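Local coordinates for protein cytochrome c, putative (Shewanella oneidensis, PDB 1SP3) that carries eight c-type hemes and probably works as a respiratory oxidoreductase that reduces tetrathionate, at residues 36-41 against 190-195; 42-45 against 50-53; 250-255 against 355-360. All blocks are in the same frame, centred on the assembly; numbering follows the deposited sequence.

Contact 1: residues 36-41 against 190-195; sequences TSHWTW and HQISGN. With HEC (heme c), chain F.
T36 and Q191 have the nearest CA atoms of the two segments, 6.4 Å apart. T36 is the N-cap of the short helix 37-40, its OG1 accepting from H38 N, while Q191 and I192 form one strand of a small antiparallel ladder with 187-188. The segments meet beside a bis-histidine heme c, the ligation common in multiheme cytochromes: H38 NE2 binds the iron at 2.0 Å and H143 takes the other axial site. H190 ligates a second heme c together with H102, so the contact links two heme surroundings. No direct hydrogen bond crosses; apolar touches and three waters do the joining. T36 and Q191 run past each other in opposite senses, and CG2 of T36 rests 3.4 Å from both Q191 OE1 and H190 O. CD1 of I192 comes obliquely to the H38 imidazole, 3.6 Å from CE1, while the CG2 branch of I192 packs on heme methyl CMB. A bend at chi2 (56°) curls Q191 back, letting NE2 donate to I192 O from above the carbonyl plane. Its OE1 accepts from water 2, which in turn accepts from S37 N. Water 1 lies in the plane of the H38 ring at its edge, accepts from ND1 (3.1 Å), and donates to H190 O and T36 OG1, whose hydroxyl also bonds M33 O. With the NE2-iron bond, this water probably helps set the imidazole's rotation, and may make the ring a slightly stronger donor to iron. Water 3 accepts from Q191 NE2 and donates to S37 OG at 2.7 Å; that hydroxyl donates a hydrogen bond to propionate O1A, with OG and O1A 2.5 Å apart.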
loop_
_atom_site.group_PDB
_atom_site.type_symbol
_atom_site.label_atom_id
_atom_site.label_comp_id
_atom_site.label_asym_id
_atom_site.label_seq_id
_atom_site.Cartn_x
_atom_site.Cartn_y
_atom_site.Cartn_z
ATOM N N THR A 36 -12.242 6.702 10.725
ATOM C CA THR A 36 -11.320 5.648 10.326
ATOM C C THR A 36 -10.176 6.091 9.553
ATOM O O THR A 36 -10.188 7.232 9.066
ATOM C CB THR A 36 -11.964 4.559 9.506
ATOM O OG1 THR A 36 -12.209 5.071 8.201
ATOM C CG2 THR A 36 -13.313 4.046 10.129
ATOM N N SER A 37 -9.187 5.191 9.351
ATOM C CA SER A 37 -8.013 5.603 8.556
ATOM C C SER A 37 -8.365 5.987 7.090
ATOM O O SER A 37 -7.612 6.739 6.436
ATOM C CB SER A 37 -6.897 4.580 8.604
ATOM O OG SER A 37 -7.247 3.532 7.833
ATOM N N HIS A 38 -9.479 5.491 6.561
ATOM C CA HIS A 38 -9.822 5.883 5.161
ATOM C C HIS A 38 -10.058 7.369 5.044
ATOM O O HIS A 38 -9.959 7.911 4.006
ATOM C CB HIS A 38 -11.021 5.110 4.636
ATOM C CG HIS A 38 -10.606 3.848 3.947
ATOM N ND1 HIS A 38 -10.755 2.606 4.523
ATOM C CD2 HIS A 38 -9.913 3.651 2.796
ATOM C CE1 HIS A 38 -10.227 1.692 3.719
ATOM N NE2 HIS A 38 -9.704 2.300 2.668
ATOM N N TRP A 39 -10.463 7.993 6.142
ATOM C CA TRP A 39 -10.672 9.423 6.181
ATOM C C TRP A 39 -9.438 10.130 6.750
ATOM O O TRP A 39 -9.029 11.091 6.179
ATOM C CB TRP A 39 -11.836 9.722 7.119
ATOM C CG TRP A 39 -12.108 11.165 7.279
ATOM C CD1 TRP A 39 -12.059 11.899 8.454
ATOM C CD2 TRP A 39 -12.540 12.090 6.247
ATOM N NE1 TRP A 39 -12.379 13.201 8.194
ATOM C CE2 TRP A 39 -12.711 13.340 6.859
ATOM C CE3 TRP A 39 -12.806 11.972 4.836
ATOM C CZ2 TRP A 39 -13.083 14.478 6.140
ATOM C CZ3 TRP A 39 -13.191 13.113 4.137
ATOM C CH2 TRP A 39 -13.342 14.350 4.802
ATOM N N THR A 40 -8.925 9.734 7.908
ATOM C CA THR A 40 -7.850 10.490 8.500
ATOM C C THR A 40 -6.478 10.234 7.869
ATOM O O THR A 40 -5.578 11.049 8.091
ATOM C CB THR A 40 -7.722 10.169 9.948
ATOM O OG1 THR A 40 -7.449 8.755 10.062
ATOM C CG2 THR A 40 -9.099 10.417 10.713
ATOM N N TRP A 41 -6.276 9.066 7.222
ATOM C CA TRP A 41 -4.933 8.681 6.750
ATOM C C TRP A 41 -3.964 8.567 7.921
ATOM O O TRP A 41 -2.720 8.752 7.797
ATOM C CB TRP A 41 -4.397 9.657 5.670
ATOM C CG TRP A 41 -4.969 9.296 4.228
ATOM C CD1 TRP A 41 -6.018 8.420 3.927
ATOM C CD2 TRP A 41 -4.557 9.858 2.988
ATOM N NE1 TRP A 41 -6.213 8.372 2.566
ATOM C CE2 TRP A 41 -5.338 9.236 1.960
ATOM C CE3 TRP A 41 -3.568 10.822 2.616
ATOM C CZ2 TRP A 41 -5.187 9.545 0.623
ATOM C CZ3 TRP A 41 -3.432 11.115 1.266
ATOM C CH2 TRP A 41 -4.231 10.473 0.276
ATOM N N HIS A 190 -18.612 1.164 8.878
ATOM C CA HIS A 190 -17.587 1.680 8.018
ATOM C C HIS A 190 -16.212 1.530 8.560
ATOM O O HIS A 190 -15.336 2.199 8.072
ATOM C CB HIS A 190 -17.815 3.152 7.749
ATOM C CG HIS A 190 -18.800 3.340 6.682
ATOM N ND1 HIS A 190 -20.137 3.378 6.935
ATOM C CD2 HIS A 190 -18.660 3.316 5.341
ATOM C CE1 HIS A 190 -20.795 3.480 5.788
ATOM N NE2 HIS A 190 -19.911 3.433 4.798
ATOM N N GLN A 191 -16.037 0.714 9.605
ATOM C CA GLN A 191 -14.660 0.189 9.913
ATOM C C GLN A 191 -14.390 -1.100 9.117
ATOM O O GLN A 191 -14.948 -2.157 9.364
ATOM C CB GLN A 191 -14.362 0.028 11.395
ATOM C CG GLN A 191 -12.805 -0.313 11.620
ATOM C CD GLN A 191 -11.743 0.688 11.037
ATOM O OE1 GLN A 191 -11.422 1.688 11.707
ATOM N NE2 GLN A 191 -11.163 0.395 9.807
ATOM N N ILE A 192 -13.582 -0.956 8.103
ATOM C CA ILE A 192 -13.209 -2.028 7.230
ATOM C C ILE A 192 -12.095 -2.767 7.908
ATOM O O ILE A 192 -11.041 -2.206 8.205
ATOM C CB ILE A 192 -12.761 -1.429 5.902
ATOM C CG1 ILE A 192 -13.913 -0.719 5.204
ATOM C CG2 ILE A 192 -12.191 -2.508 4.920
ATOM C CD1 ILE A 192 -13.457 0.093 4.043
ATOM N N SER A 193 -12.316 -4.049 8.167
ATOM C CA SER A 193 -11.366 -4.768 8.949
ATOM C C SER A 193 -10.150 -5.186 8.103
ATOM O O SER A 193 -10.080 -4.926 6.911
ATOM C CB SER A 193 -12.070 -5.925 9.674
ATOM O OG SER A 193 -12.297 -6.919 8.719
ATOM N N GLY A 194 -9.132 -5.707 8.735
ATOM C CA GLY A 194 -7.838 -5.924 8.066
ATOM C C GLY A 194 -6.607 -5.150 8.574
ATOM O O GLY A 194 -6.528 -3.892 8.529
ATOM N N ASN A 195 -5.611 -5.894 9.010
ATOM C CA ASN A 195 -4.377 -5.269 9.544
ATOM C C ASN A 195 -3.430 -4.891 8.422
ATOM O O ASN A 195 -3.023 -5.794 7.613
ATOM C CB ASN A 195 -3.581 -6.275 10.411
ATOM C CG ASN A 195 -4.298 -6.656 11.738
ATOM O OD1 ASN A 195 -5.290 -6.038 12.120
ATOM N ND2 ASN A 195 -3.772 -7.688 12.437
HETATM FE FE HEC F . -8.671 1.307 1.270
HETATM C CHA HEC F . -6.132 1.360 3.509
HETATM C CHB HEC F . -9.463 -1.843 2.326
HETATM C CHC HEC F . -11.542 1.465 -0.532
HETATM C CHD HEC F . -7.583 4.294 0.017
HETATM N NA HEC F . -7.940 0.008 2.640
HETATM C C1A HEC F . -6.858 0.200 3.418
HETATM C C2A HEC F . -6.658 -0.924 4.288
HETATM C C3A HEC F . -7.604 -1.814 3.992
HETATM C C4A HEC F . -8.410 -1.256 2.944
HETATM C CMA HEC F . -7.725 -3.240 4.604
HETATM C CAA HEC F . -5.443 -1.057 5.320
HETATM C CBA HEC F . -5.816 -0.701 6.760
HETATM C CGA HEC F . -5.433 0.737 7.044
HETATM O O1A HEC F . -6.018 1.353 7.988
HETATM O O2A HEC F . -4.470 1.243 6.390
HETATM N NB HEC F . -10.205 0.023 0.956
HETATM C C1B HEC F . -10.348 -1.211 1.481
HETATM C C2B HEC F . -11.520 -1.834 0.912
HETATM C C3B HEC F . -12.086 -0.953 0.091
HETATM C C4B HEC F . -11.279 0.255 0.139
HETATM C CMB HEC F . -11.871 -3.294 1.308
HETATM C CAB HEC F . -13.463 -1.021 -0.647
HETATM C CBB HEC F . -14.552 -1.276 0.177
HETATM N NC HEC F . -9.427 2.593 0.003
HETATM C C1C HEC F . -10.659 2.497 -0.664
HETATM C C2C HEC F . -10.749 3.593 -1.577
HETATM C C3C HEC F . -9.683 4.370 -1.385
HETATM C C4C HEC F . -8.805 3.784 -0.405
HETATM C CMC HEC F . -11.881 3.841 -2.610
HETATM C CAC HEC F . -9.444 5.660 -2.163
HETATM C CBC HEC F . -10.365 6.709 -2.050
HETATM N ND HEC F . -7.067 2.577 1.622
HETATM C C1D HEC F . -6.808 3.798 1.016
HETATM C C2D HEC F . -5.699 4.458 1.634
HETATM C C3D HEC F . -5.312 3.570 2.760
HETATM C C4D HEC F . -6.204 2.426 2.676
HETATM C CMD HEC F . -4.985 5.809 1.339
HETATM C CAD HEC F . -4.175 3.797 3.798
HETATM C CBD HEC F . -4.932 4.456 4.933
HETATM C CGD HEC F . -3.954 4.844 6.035
HETATM O O1D HEC F . -3.590 3.925 6.809
HETATM O O2D HEC F . -3.511 6.030 6.174
HETATM O O HOH W 1 -12.425 2.075 7.048
HETATM O O HOH W 2 -9.016 3.087 11.084
HETATM O O HOH W 3 -9.647 2.300 7.618
#

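Contact 2: residues 42-45 against 50-53. With HEC (heme c), chain F.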
loop_
_atom_site.group_PDB
_atom_site.type_symbol
_atom_site.label_atom_id
_atom_site.label_comp_id
_atom_site.label_asym_id
_atom_site.label_seq_id
_atom_site.Cartn_x
_atom_site.Cartn_y
_atom_site.Cartn_z
ATOM N N GLU A 42 -4.509 8.227 9.077
ATOM C CA GLU A 42 -3.642 8.013 10.258
ATOM C C GLU A 42 -3.910 6.729 10.930
ATOM O O GLU A 42 -5.065 6.365 11.069
ATOM C CB GLU A 42 -3.785 9.127 11.275
ATOM C CG GLU A 42 -3.322 10.476 10.696
ATOM C CD GLU A 42 -3.018 11.522 11.746
ATOM O OE1 GLU A 42 -3.988 11.822 12.517
ATOM O OE2 GLU A 42 -1.842 12.088 11.761
ATOM N N LEU A 43 -2.838 6.070 11.364
ATOM C CA LEU A 43 -2.878 4.846 12.134
ATOM C C LEU A 43 -1.879 4.942 13.300
ATOM O O LEU A 43 -0.786 5.459 13.135
ATOM C CB LEU A 43 -2.412 3.662 11.292
ATOM C CG LEU A 43 -3.453 3.039 10.344
ATOM C CD1 LEU A 43 -2.768 2.127 9.334
ATOM C CD2 LEU A 43 -4.633 2.338 11.075
ATOM N N GLU A 44 -2.192 4.349 14.454
ATOM C CA GLU A 44 -1.165 4.241 15.457
ATOM C C GLU A 44 -0.338 2.994 15.194
ATOM O O GLU A 44 -0.861 1.945 14.889
ATOM C CB GLU A 44 -1.804 4.236 16.863
ATOM C CG GLU A 44 -0.782 4.044 17.992
ATOM C CD GLU A 44 -1.409 4.139 19.392
ATOM O OE1 GLU A 44 -2.190 3.189 19.739
ATOM O OE2 GLU A 44 -1.125 5.154 20.126
ATOM N N GLN A 45 0.959 3.063 15.325
ATOM C CA GLN A 45 1.767 1.864 15.130
ATOM C C GLN A 45 2.865 1.761 16.184
ATOM O O GLN A 45 3.597 2.738 16.422
ATOM C CB GLN A 45 2.372 1.857 13.711
ATOM C CG GLN A 45 3.105 0.616 13.300
ATOM C CD GLN A 45 3.527 0.705 11.835
ATOM O OE1 GLN A 45 3.019 1.543 11.133
ATOM N NE2 GLN A 45 4.433 -0.127 11.400
ATOM N N ARG A 50 9.326 2.636 20.160
ATOM C CA ARG A 50 8.423 3.797 20.337
ATOM C C ARG A 50 7.057 3.541 19.672
ATOM O O ARG A 50 6.982 2.760 18.710
ATOM C CB ARG A 50 9.036 5.090 19.749
ATOM C CG ARG A 50 9.646 4.917 18.341
ATOM C CD ARG A 50 10.181 6.218 17.595
ATOM N NE ARG A 50 10.706 5.808 16.298
ATOM C CZ ARG A 50 11.184 6.603 15.342
ATOM N NH1 ARG A 50 11.218 7.949 15.502
ATOM N NH2 ARG A 50 11.627 6.004 14.187
ATOM N N THR A 51 5.982 4.160 20.192
ATOM C CA THR A 51 4.675 4.196 19.489
ATOM C C THR A 51 4.525 5.525 18.704
ATOM O O THR A 51 4.866 6.618 19.203
ATOM C CB THR A 51 3.488 4.013 20.444
ATOM O OG1 THR A 51 3.584 2.734 21.058
ATOM C CG2 THR A 51 2.207 3.938 19.724
ATOM N N VAL A 52 4.099 5.402 17.444
ATOM C CA VAL A 52 4.023 6.570 16.585
ATOM C C VAL A 52 2.671 6.649 15.966
ATOM O O VAL A 52 1.895 5.721 15.991
ATOM C CB VAL A 52 5.073 6.565 15.402
ATOM C CG1 VAL A 52 6.490 6.802 15.938
ATOM C CG2 VAL A 52 4.954 5.265 14.539
ATOM N N VAL A 53 2.401 7.821 15.437
ATOM C CA VAL A 53 1.286 8.034 14.553
ATOM C C VAL A 53 1.804 7.949 13.120
ATOM O O VAL A 53 2.547 8.785 12.665
ATOM C CB VAL A 53 0.481 9.306 14.918
ATOM C CG1 VAL A 53 -0.620 9.576 13.828
ATOM C CG2 VAL A 53 -0.205 9.070 16.291
HETATM FE FE HEC F . -8.671 1.307 1.270
HETATM C CHA HEC F . -6.132 1.360 3.509
HETATM C CHB HEC F . -9.463 -1.843 2.326
HETATM C CHC HEC F . -11.542 1.465 -0.532
HETATM C CHD HEC F . -7.583 4.294 0.017
HETATM N NA HEC F . -7.940 0.008 2.640
HETATM C C1A HEC F . -6.858 0.200 3.418
HETATM C C2A HEC F . -6.658 -0.924 4.288
HETATM C C3A HEC F . -7.604 -1.814 3.992
HETATM C C4A HEC F . -8.410 -1.256 2.944
HETATM C CMA HEC F . -7.725 -3.240 4.604
HETATM C CAA HEC F . -5.443 -1.057 5.320
HETATM C CBA HEC F . -5.816 -0.701 6.760
HETATM C CGA HEC F . -5.433 0.737 7.044
HETATM O O1A HEC F . -6.018 1.353 7.988
HETATM O O2A HEC F . -4.470 1.243 6.390
HETATM N NB HEC F . -10.205 0.023 0.956
HETATM C C1B HEC F . -10.348 -1.211 1.481
HETATM C C2B HEC F . -11.520 -1.834 0.912
HETATM C C3B HEC F . -12.086 -0.953 0.091
HETATM C C4B HEC F . -11.279 0.255 0.139
HETATM C CMB HEC F . -11.871 -3.294 1.308
HETATM C CAB HEC F . -13.463 -1.021 -0.647
HETATM C CBB HEC F . -14.552 -1.276 0.177
HETATM N NC HEC F . -9.427 2.593 0.003
HETATM C C1C HEC F . -10.659 2.497 -0.664
HETATM C C2C HEC F . -10.749 3.593 -1.577
HETATM C C3C HEC F . -9.683 4.370 -1.385
HETATM C C4C HEC F . -8.805 3.784 -0.405
HETATM C CMC HEC F . -11.881 3.841 -2.610
HETATM C CAC HEC F . -9.444 5.660 -2.163
HETATM C CBC HEC F . -10.365 6.709 -2.050
HETATM N ND HEC F . -7.067 2.577 1.622
HETATM C C1D HEC F . -6.808 3.798 1.016
HETATM C C2D HEC F . -5.699 4.458 1.634
HETATM C C3D HEC F . -5.312 3.570 2.760
HETATM C C4D HEC F . -6.204 2.426 2.676
HETATM C CMD HEC F . -4.985 5.809 1.339
HETATM C CAD HEC F . -4.175 3.797 3.798
HETATM C CBD HEC F . -4.932 4.456 4.933
HETATM C CGD HEC F . -3.954 4.844 6.035
HETATM O O1D HEC F . -3.590 3.925 6.809
HETATM O O2D HEC F . -3.511 6.030 6.174
#
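Q45 and V52 face each other as the antiparallel hydrogen-bonded pair of a beta hairpin. Q45 N donates to V52 O and V52 N to Q45 O, both at 2.9 Å and nearly straight, the first with an N-H...O angle of 169°. Next to them E44 and V53 make a non-hydrogen-bonded pair, their CA atoms 4.6 Å apart, where E44 CA approaches V52 O in a CA-H...O contact. Side-chain touches flank the ladder. CG of E44, anti to the backbone N (chi1 177°), crosses T51 and touches its CG2 at 3.5 Å. On the same sheet face V53 stands beside E44, and its CG1 reaches E42, 3.5 Å from OE2, a carboxylate oxygen that bonds ND2 of N58. The opposite face holds Q45 and V52, with CG2 of V52 close against Q45 O. L43, next to E44, turns to heme c: with CG beside the backbone N (chi1 -81°), its two methyls lie against both propionates, CD1 3.2 Å from O1D and CD2 3.5 Å from O1A. An aspartate here would remove those methyls and would probably set a negative charge against the two propionates, disturbing their packing. Further out, the backbone of L43 bonds that of R54, which also holds Q45 OE1 through NH1. K56 N, just beyond the second strand, hydrogen-bonds the same heme. At the far end R50 forms a salt bridge with D302, joining the hairpin to the neighbouring loop. The strength of the contact thus lies in two well-aligned backbone bonds, while the L43 methyls offer the propionates no hydrogen bond, so their charge is probably met by donors such as S37 OG and K56 N.

Contact 3: residues 250-255 against 355-360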
loop_
_atom_site.group_PDB
_atom_site.type_symbol
_atom_site.label_atom_id
_atom_site.label_comp_id
_atom_site.label_asym_id
_atom_site.label_seq_id
_atom_site.Cartn_x
_atom_site.Cartn_y
_atom_site.Cartn_z
ATOM N N TRP A 250 13.304 2.145 -8.032
ATOM C CA TRP A 250 13.117 3.549 -8.408
ATOM C C TRP A 250 14.359 4.324 -7.873
ATOM O O TRP A 250 14.451 4.666 -6.671
ATOM C CB TRP A 250 11.846 4.122 -7.766
ATOM C CG TRP A 250 11.417 5.458 -8.281
ATOM C CD1 TRP A 250 12.225 6.502 -8.780
ATOM C CD2 TRP A 250 10.064 5.954 -8.303
ATOM N NE1 TRP A 250 11.420 7.576 -9.080
ATOM C CE2 TRP A 250 10.101 7.261 -8.806
ATOM C CE3 TRP A 250 8.833 5.415 -7.920
ATOM C CZ2 TRP A 250 8.962 8.023 -8.974
ATOM C CZ3 TRP A 250 7.693 6.158 -8.102
ATOM C CH2 TRP A 250 7.761 7.458 -8.609
ATOM N N ASP A 251 15.252 4.651 -8.820
ATOM C CA ASP A 251 16.407 5.479 -8.595
ATOM C C ASP A 251 16.118 6.919 -9.027
ATOM O O ASP A 251 16.143 7.269 -10.265
ATOM C CB ASP A 251 17.566 4.902 -9.430
ATOM C CG ASP A 251 18.897 5.592 -9.150
ATOM O OD1 ASP A 251 18.924 6.637 -8.435
ATOM O OD2 ASP A 251 19.969 5.095 -9.584
ATOM N N TRP A 252 15.848 7.749 -8.033
ATOM C CA TRP A 252 15.571 9.187 -8.223
ATOM C C TRP A 252 16.862 9.984 -8.575
ATOM O O TRP A 252 16.788 11.064 -9.073
ATOM C CB TRP A 252 15.016 9.793 -6.933
ATOM C CG TRP A 252 13.534 9.631 -6.659
ATOM C CD1 TRP A 252 12.950 8.724 -5.809
ATOM C CD2 TRP A 252 12.457 10.414 -7.209
ATOM N NE1 TRP A 252 11.589 8.901 -5.803
ATOM C CE2 TRP A 252 11.260 9.928 -6.657
ATOM C CE3 TRP A 252 12.391 11.508 -8.099
ATOM C CZ2 TRP A 252 9.982 10.503 -6.954
ATOM C CZ3 TRP A 252 11.146 12.016 -8.440
ATOM C CH2 TRP A 252 9.958 11.543 -7.843
ATOM N N SER A 253 18.038 9.438 -8.302
ATOM C CA SER A 253 19.294 10.180 -8.448
ATOM C C SER A 253 19.588 10.591 -9.860
ATOM O O SER A 253 20.173 11.645 -10.103
ATOM C CB SER A 253 20.486 9.380 -7.866
ATOM O OG SER A 253 20.718 8.227 -8.669
ATOM N N THR A 254 19.181 9.757 -10.803
ATOM C CA THR A 254 19.330 10.049 -12.198
ATOM C C THR A 254 18.265 10.986 -12.813
ATOM O O THR A 254 18.337 11.288 -14.017
ATOM C CB THR A 254 19.349 8.707 -12.983
ATOM O OG1 THR A 254 18.116 8.002 -12.751
ATOM C CG2 THR A 254 20.504 7.767 -12.496
ATOM N N ALA A 255 17.283 11.443 -12.029
ATOM C CA ALA A 255 16.223 12.312 -12.616
ATOM C C ALA A 255 16.861 13.591 -13.159
ATOM O O ALA A 255 17.934 14.008 -12.658
ATOM C CB ALA A 255 15.144 12.687 -11.591
ATOM N N GLY A 355 7.725 22.736 -7.590
ATOM C CA GLY A 355 8.000 21.306 -7.602
ATOM C C GLY A 355 8.976 20.753 -8.629
ATOM O O GLY A 355 9.105 21.255 -9.760
ATOM N N TYR A 356 9.631 19.651 -8.249
ATOM C CA TYR A 356 10.668 19.060 -9.077
ATOM C C TYR A 356 10.196 18.821 -10.488
ATOM O O TYR A 356 10.940 19.091 -11.459
ATOM C CB TYR A 356 11.200 17.732 -8.485
ATOM C CG TYR A 356 12.410 17.273 -9.252
ATOM C CD1 TYR A 356 13.628 17.940 -9.129
ATOM C CD2 TYR A 356 12.312 16.257 -10.185
ATOM C CE1 TYR A 356 14.751 17.517 -9.849
ATOM C CE2 TYR A 356 13.429 15.846 -10.928
ATOM C CZ TYR A 356 14.629 16.452 -10.729
ATOM O OH TYR A 356 15.701 16.051 -11.489
ATOM N N TRP A 357 8.969 18.296 -10.584
ATOM C CA TRP A 357 8.388 17.975 -11.900
ATOM C C TRP A 357 8.149 19.180 -12.851
ATOM O O TRP A 357 8.045 18.971 -14.084
ATOM C CB TRP A 357 7.118 17.161 -11.790
ATOM C CG TRP A 357 7.346 15.808 -11.279
ATOM C CD1 TRP A 357 8.536 15.105 -11.246
ATOM C CD2 TRP A 357 6.366 14.970 -10.678
ATOM N NE1 TRP A 357 8.336 13.873 -10.663
ATOM C CE2 TRP A 357 7.014 13.755 -10.315
ATOM C CE3 TRP A 357 4.981 15.105 -10.439
ATOM C CZ2 TRP A 357 6.333 12.689 -9.677
ATOM C CZ3 TRP A 357 4.302 14.069 -9.822
ATOM C CH2 TRP A 357 4.988 12.864 -9.432
ATOM N N SER A 358 8.088 20.402 -12.308
ATOM C CA SER A 358 8.180 21.537 -13.246
ATOM C C SER A 358 9.525 22.249 -13.324
ATOM O O SER A 358 9.967 22.606 -14.409
ATOM C CB SER A 358 7.027 22.539 -13.151
ATOM O OG SER A 358 6.754 22.810 -11.821
ATOM N N GLU A 359 10.172 22.466 -12.200
ATOM C CA GLU A 359 11.409 23.225 -12.224
ATOM C C GLU A 359 12.716 22.364 -12.306
ATOM O O GLU A 359 13.693 22.848 -12.832
ATOM C CB GLU A 359 11.431 24.245 -11.090
ATOM C CG GLU A 359 10.382 25.360 -11.199
ATOM C CD GLU A 359 10.536 26.242 -12.453
ATOM O OE1 GLU A 359 11.683 26.586 -12.874
ATOM O OE2 GLU A 359 9.481 26.589 -13.035
ATOM N N PHE A 360 12.721 21.109 -11.828
ATOM C CA PHE A 360 13.869 20.196 -12.022
ATOM C C PHE A 360 15.057 20.673 -11.240
ATOM O O PHE A 360 16.219 20.429 -11.602
ATOM C CB PHE A 360 14.275 19.974 -13.487
ATOM C CG PHE A 360 13.239 19.223 -14.276
ATOM C CD1 PHE A 360 12.526 19.857 -15.284
ATOM C CD2 PHE A 360 12.924 17.893 -13.956
ATOM C CE1 PHE A 360 11.489 19.160 -16.001
ATOM C CE2 PHE A 360 11.934 17.213 -14.626
ATOM C CZ PHE A 360 11.212 17.850 -15.673
#
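The indole of W252 carries W250 NE1 over the centre of one face, 3.4 Å above the plane, and receives W357 at its edge. There NE1 of W357 lies near the W252 plane, 4.0 Å from both CH2 and CZ3, and the two side chains cross at about a right angle; relative to the W357 ring, CH2 arrives obliquely. F360 CA sits over one face of the Y356 ring, toward its rim, and W362 stacks with the same ring. With CG anti to the backbone N (chi1 -171°), Y356 reaches across from helix 356-359 to A255, whose CB lies 3.7 Å from CE2 and 3.4 Å from OH. The segment 250-255 leaves the end of strand 246-251 through an Asx turn, in which D251 OD1 accepts from S253 N at 2.9 Å; A255 N then bonds W252 O. W252 NE1 hydrogen-bonds F63 O. The contact therefore joins the turn that follows strand 246-251 to helix 356-359 through the W252 ring edge against W357 and the A255 methyl against Y356. Because the indole nitrogens of W252 and W357 both have hydrogen-bond partners elsewhere, the meeting of these two rings is one of packing.

Contacts 1 and 2 are neighbours, their centres 14 Å apart, and share one heme c: helix 37-40 is followed in the chain by strand 44-47, and S37 CB packs against E42 O. Contact 2 closes within four intervening residues, whereas contact 1 spans 148 and encloses it in sequence. Contact 3 follows both along the chain and sits 32 Å from contact 1 and 30 Å from contact 2, centre to centre, on the other side of the chain's centre from contact 1. It lies in the later, bacterial cytochrome c region, by the mixed beta structure and near a heme approached by W357. The first two thus shape one heme environment, while the third joins the turn after strand 246-251 to helix 356-359.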